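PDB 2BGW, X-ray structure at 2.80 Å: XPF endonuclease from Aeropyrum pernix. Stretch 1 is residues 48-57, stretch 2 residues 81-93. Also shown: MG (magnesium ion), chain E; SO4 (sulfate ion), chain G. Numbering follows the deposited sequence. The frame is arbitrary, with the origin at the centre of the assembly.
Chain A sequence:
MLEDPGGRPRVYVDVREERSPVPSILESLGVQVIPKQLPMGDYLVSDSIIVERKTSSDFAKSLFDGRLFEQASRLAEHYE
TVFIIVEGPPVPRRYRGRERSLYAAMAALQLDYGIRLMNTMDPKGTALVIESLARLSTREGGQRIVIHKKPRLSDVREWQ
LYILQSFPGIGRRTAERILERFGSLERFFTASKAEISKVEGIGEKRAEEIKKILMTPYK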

# COMPACT_ATOMS: atom_id res chain seq x y z
N SER A 48 -2.54 -4.74 7.89
CA SER A 48 -3.16 -3.86 6.91
C SER A 48 -2.18 -2.87 6.29
O SER A 48 -2.61 -1.86 5.71
CB SER A 48 -4.27 -3.10 7.60
OG SER A 48 -3.81 -2.70 8.88
N ILE A 49 -0.89 -3.16 6.42
CA ILE A 49 0.14 -2.40 5.75
C ILE A 49 0.97 -3.26 4.80
O ILE A 49 1.69 -4.16 5.23
CB ILE A 49 1.06 -1.71 6.75
CG1 ILE A 49 0.22 -0.77 7.64
CG2 ILE A 49 2.14 -0.97 6.01
CD1 ILE A 49 0.96 0.09 8.62
N ILE A 50 0.87 -3.00 3.50
CA ILE A 50 1.70 -3.69 2.54
C ILE A 50 2.75 -2.70 2.03
O ILE A 50 2.48 -1.49 1.94
CB ILE A 50 0.87 -4.32 1.38
CG1 ILE A 50 1.70 -5.29 0.56
CG2 ILE A 50 0.33 -3.27 0.45
CD1 ILE A 50 1.83 -6.61 1.17
N VAL A 51 3.94 -3.22 1.72
CA VAL A 51 5.07 -2.44 1.24
C VAL A 51 5.54 -3.02 -0.08
O VAL A 51 5.72 -4.25 -0.21
CB VAL A 51 6.24 -2.48 2.26
CG1 VAL A 51 7.56 -1.99 1.65
CG2 VAL A 51 5.91 -1.67 3.49
N GLU A 52 5.75 -2.14 -1.04
CA GLU A 52 6.22 -2.49 -2.37
C GLU A 52 7.52 -1.75 -2.50
O GLU A 52 7.56 -0.55 -2.33
CB GLU A 52 5.17 -2.03 -3.41
CG GLU A 52 5.50 -2.16 -4.90
CD GLU A 52 6.20 -3.48 -5.26
OE1 GLU A 52 5.80 -4.57 -4.77
OE2 GLU A 52 7.16 -3.42 -6.07
N ARG A 53 8.61 -2.48 -2.72
CA ARG A 53 9.94 -1.87 -2.77
C ARG A 53 10.36 -1.72 -4.21
O ARG A 53 10.26 -2.67 -4.97
CB ARG A 53 10.98 -2.73 -2.07
CG ARG A 53 12.37 -2.16 -2.13
CD ARG A 53 13.40 -3.22 -1.83
NE ARG A 53 14.77 -2.79 -2.08
CZ ARG A 53 15.59 -3.35 -2.98
NH1 ARG A 53 15.18 -4.38 -3.70
NH2 ARG A 53 16.82 -2.90 -3.14
N LYS A 54 10.84 -0.53 -4.56
CA LYS A 54 11.26 -0.24 -5.92
C LYS A 54 12.48 0.67 -5.93
O LYS A 54 12.49 1.70 -5.24
CB LYS A 54 10.11 0.43 -6.65
CG LYS A 54 9.71 -0.31 -7.86
CD LYS A 54 8.24 -0.47 -7.92
CE LYS A 54 7.95 -1.75 -8.65
NZ LYS A 54 6.59 -1.65 -9.17
N THR A 55 13.50 0.29 -6.69
CA THR A 55 14.65 1.16 -6.96
C THR A 55 14.16 2.35 -7.79
O THR A 55 13.22 2.21 -8.60
CB THR A 55 15.70 0.47 -7.81
OG1 THR A 55 15.06 -0.10 -8.95
CG2 THR A 55 16.46 -0.61 -7.05
N SER A 56 14.78 3.51 -7.62
CA SER A 56 14.22 4.67 -8.29
C SER A 56 14.02 4.36 -9.77
O SER A 56 13.00 4.74 -10.36
CB SER A 56 15.05 5.92 -8.10
OG SER A 56 16.42 5.61 -8.09
N SER A 57 14.97 3.63 -10.37
CA SER A 57 14.85 3.34 -11.79
C SER A 57 13.73 2.33 -12.17
O SER A 57 13.04 2.54 -13.17
CB SER A 57 16.20 3.08 -12.48
OG SER A 57 16.98 2.17 -11.78
N THR A 81 -3.48 0.34 3.75
CA THR A 81 -2.37 1.27 3.77
C THR A 81 -1.30 0.70 2.87
O THR A 81 -0.80 -0.41 3.08
CB THR A 81 -1.85 1.45 5.22
OG1 THR A 81 -2.85 2.12 5.99
CG2 THR A 81 -0.61 2.29 5.27
N VAL A 82 -0.93 1.45 1.85
CA VAL A 82 0.06 1.00 0.88
C VAL A 82 1.26 1.92 0.90
O VAL A 82 1.12 3.11 0.66
CB VAL A 82 -0.52 0.97 -0.57
CG1 VAL A 82 0.46 0.38 -1.52
CG2 VAL A 82 -1.79 0.17 -0.63
N PHE A 83 2.44 1.38 1.15
CA PHE A 83 3.65 2.18 1.05
C PHE A 83 4.39 1.69 -0.13
O PHE A 83 4.65 0.49 -0.23
CB PHE A 83 4.56 2.02 2.28
CG PHE A 83 4.06 2.76 3.48
CD1 PHE A 83 3.45 2.09 4.52
CD2 PHE A 83 4.18 4.15 3.56
CE1 PHE A 83 3.00 2.79 5.62
CE2 PHE A 83 3.70 4.87 4.67
CZ PHE A 83 3.11 4.18 5.69
N ILE A 84 4.71 2.61 -1.04
CA ILE A 84 5.74 2.32 -2.05
C ILE A 84 6.99 3.01 -1.63
O ILE A 84 6.99 4.22 -1.38
CB ILE A 84 5.37 2.78 -3.43
CG1 ILE A 84 4.24 1.91 -3.99
CG2 ILE A 84 6.60 2.70 -4.31
CD1 ILE A 84 3.43 2.55 -5.05
N ILE A 85 8.06 2.25 -1.50
CA ILE A 85 9.32 2.80 -1.07
C ILE A 85 10.20 2.91 -2.26
O ILE A 85 10.54 1.90 -2.89
CB ILE A 85 10.02 1.92 -0.01
CG1 ILE A 85 9.31 2.04 1.35
CG2 ILE A 85 11.50 2.29 0.09
CD1 ILE A 85 9.69 0.97 2.32
N VAL A 86 10.60 4.14 -2.58
CA VAL A 86 11.48 4.35 -3.71
C VAL A 86 12.93 4.51 -3.26
O VAL A 86 13.30 5.44 -2.52
CB VAL A 86 11.01 5.49 -4.58
CG1 VAL A 86 11.91 5.61 -5.78
CG2 VAL A 86 9.56 5.28 -5.03
N GLU A 87 13.73 3.55 -3.69
CA GLU A 87 15.11 3.43 -3.26
C GLU A 87 16.08 4.03 -4.28
O GLU A 87 16.22 3.51 -5.42
CB GLU A 87 15.41 1.95 -3.05
CG GLU A 87 16.81 1.59 -2.64
CD GLU A 87 16.87 0.15 -2.17
OE1 GLU A 87 16.22 -0.14 -1.13
OE2 GLU A 87 17.54 -0.68 -2.84
N GLY A 88 16.77 5.10 -3.88
CA GLY A 88 17.66 5.82 -4.77
C GLY A 88 17.02 7.13 -5.20
O GLY A 88 15.87 7.39 -4.86
N PRO A 89 17.77 7.96 -5.94
CA PRO A 89 17.30 9.28 -6.30
C PRO A 89 16.01 9.23 -7.08
O PRO A 89 15.86 8.44 -7.99
CB PRO A 89 18.42 9.81 -7.19
CG PRO A 89 19.60 9.10 -6.68
CD PRO A 89 19.11 7.71 -6.48
N PRO A 90 15.07 10.09 -6.69
CA PRO A 90 13.76 10.10 -7.28
C PRO A 90 13.83 10.06 -8.78
O PRO A 90 13.06 9.34 -9.38
CB PRO A 90 13.21 11.42 -6.81
CG PRO A 90 13.82 11.59 -5.46
CD PRO A 90 15.22 11.10 -5.63
N VAL A 91 14.75 10.81 -9.38
CA VAL A 91 14.93 10.84 -10.84
C VAL A 91 16.34 10.37 -11.17
O VAL A 91 17.32 11.09 -10.97
CB VAL A 91 14.82 12.27 -11.40
CG1 VAL A 91 14.83 12.24 -12.90
CG2 VAL A 91 13.59 12.98 -10.85
N PRO A 92 16.47 9.15 -11.68
CA PRO A 92 17.81 8.69 -12.03
C PRO A 92 18.35 9.47 -13.25
O PRO A 92 17.56 10.04 -14.03
CB PRO A 92 17.58 7.23 -12.41
CG PRO A 92 16.19 6.91 -12.00
CD PRO A 92 15.44 8.17 -12.03
N ARG A 93 19.68 9.51 -13.41
CA ARG A 93 20.30 10.17 -14.58
C ARG A 93 19.55 9.82 -15.89
O ARG A 93 18.90 10.67 -16.51
CB ARG A 93 21.81 9.87 -14.69
MG MG E . 8.98 -4.78 -5.91
S SO4 G . 17.53 -5.75 -5.98
O1 SO4 G . 16.66 -6.37 -4.98
O2 SO4 G . 16.68 -4.93 -6.86
O3 SO4 G . 18.53 -4.88 -5.33
O4 SO4 G . 18.22 -6.84 -6.67

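Residues 49-55 and 81-87 form neighbouring parallel strands whose axes run 22° apart and approach to 4.5 Å. The register is regular, with Ile-49 facing Thr-81 and each later residue facing its counterpart through to Thr-55 and Glu-87. In a parallel ladder, alternate residues of one strand reach both neighbours across the gap. Ile-50 shows the pattern: its N donates to Thr-81 O at 3.1 Å, and its O accepts from Phe-83 N at 3.0 Å with a nearly straight N-H...O angle of 176°. Glu-52 repeats it, its N bonding to Phe-83 O and its O to Ile-85 N, each at 3.0 Å. Lys-54 follows, with its N 3.0 Å from Ile-85 O and its O 2.7 Å from Glu-87 N. At the start of the ladder, the bond from Thr-81 N to Ser-48 O, 3.1 Å long, is weak because its angle is only 121°. CA-H...O contacts supplement the ladder, among them Val-86 CA to Lys-54 O at 3.2 Å.

Where the first strand gives way to a helix, Ser-56 N still donates to Glu-87 O, at 2.6 Å. Thr-55 occupies the N-cap position, and its side chain caps a backbone N just past the stretch, a role suited to a short side chain carrying a hydroxyl.

Side chains alternate between the two faces of the sheet. On one lie Ile-49, Val-51, Phe-83 and Ile-85, whose branched or aromatic groups suit a buried strand. Ile-49 CG2 meets the edge of the Phe-83 ring at CD1, 3.6 Å away, and Val-51 CG1 packs against Ile-85 CD1 at 3.7 Å. The same face carries Arg-53 and Glu-87, two positions further along their strands. Both side chains are long enough to meet above the sheet in a salt bridge with two hydrogen bonds: Arg-53 NE to Glu-87 OE1 at 3.2 Å, and Arg-53 NH2 to Glu-87 OE2 at a very short 2.4 Å. Pairing the charges makes the buried carboxylate of Glu-87 easier to accommodate. The guanidinium also holds the sulfate, chiefly through Arg-53 NH1 to SO4 O1 at 2.8 Å.

The other face carries Ile-50, Val-82, Ile-84 and Val-86, together with Glu-52 and Lys-54. Ile-50 CG2 lies 4.1 Å from Val-82 CG1. The Glu-52 side chain starts beside Ile-84, but its end leads away, and its OE2 binds the magnesium ion at 2.3 Å, as a carboxylate is well fitted to do; such an ion is in keeping with an endonuclease. Lys-54 NZ makes a long salt bridge to Glu-52 OE2, at 3.6 Å.

Beyond the strands, Ser-56 is small enough to fit close to the second stretch, its CA 3.5 Å from Val-86 CG1. Gly-88 suits its place doubly: an ideal CB would clash with Ser-56 OG, 2.7 Å away, and its backbone angles themselves call for glycine. Pro-92 closes the contact, its CG 3.8 Å from Ser-57 CA.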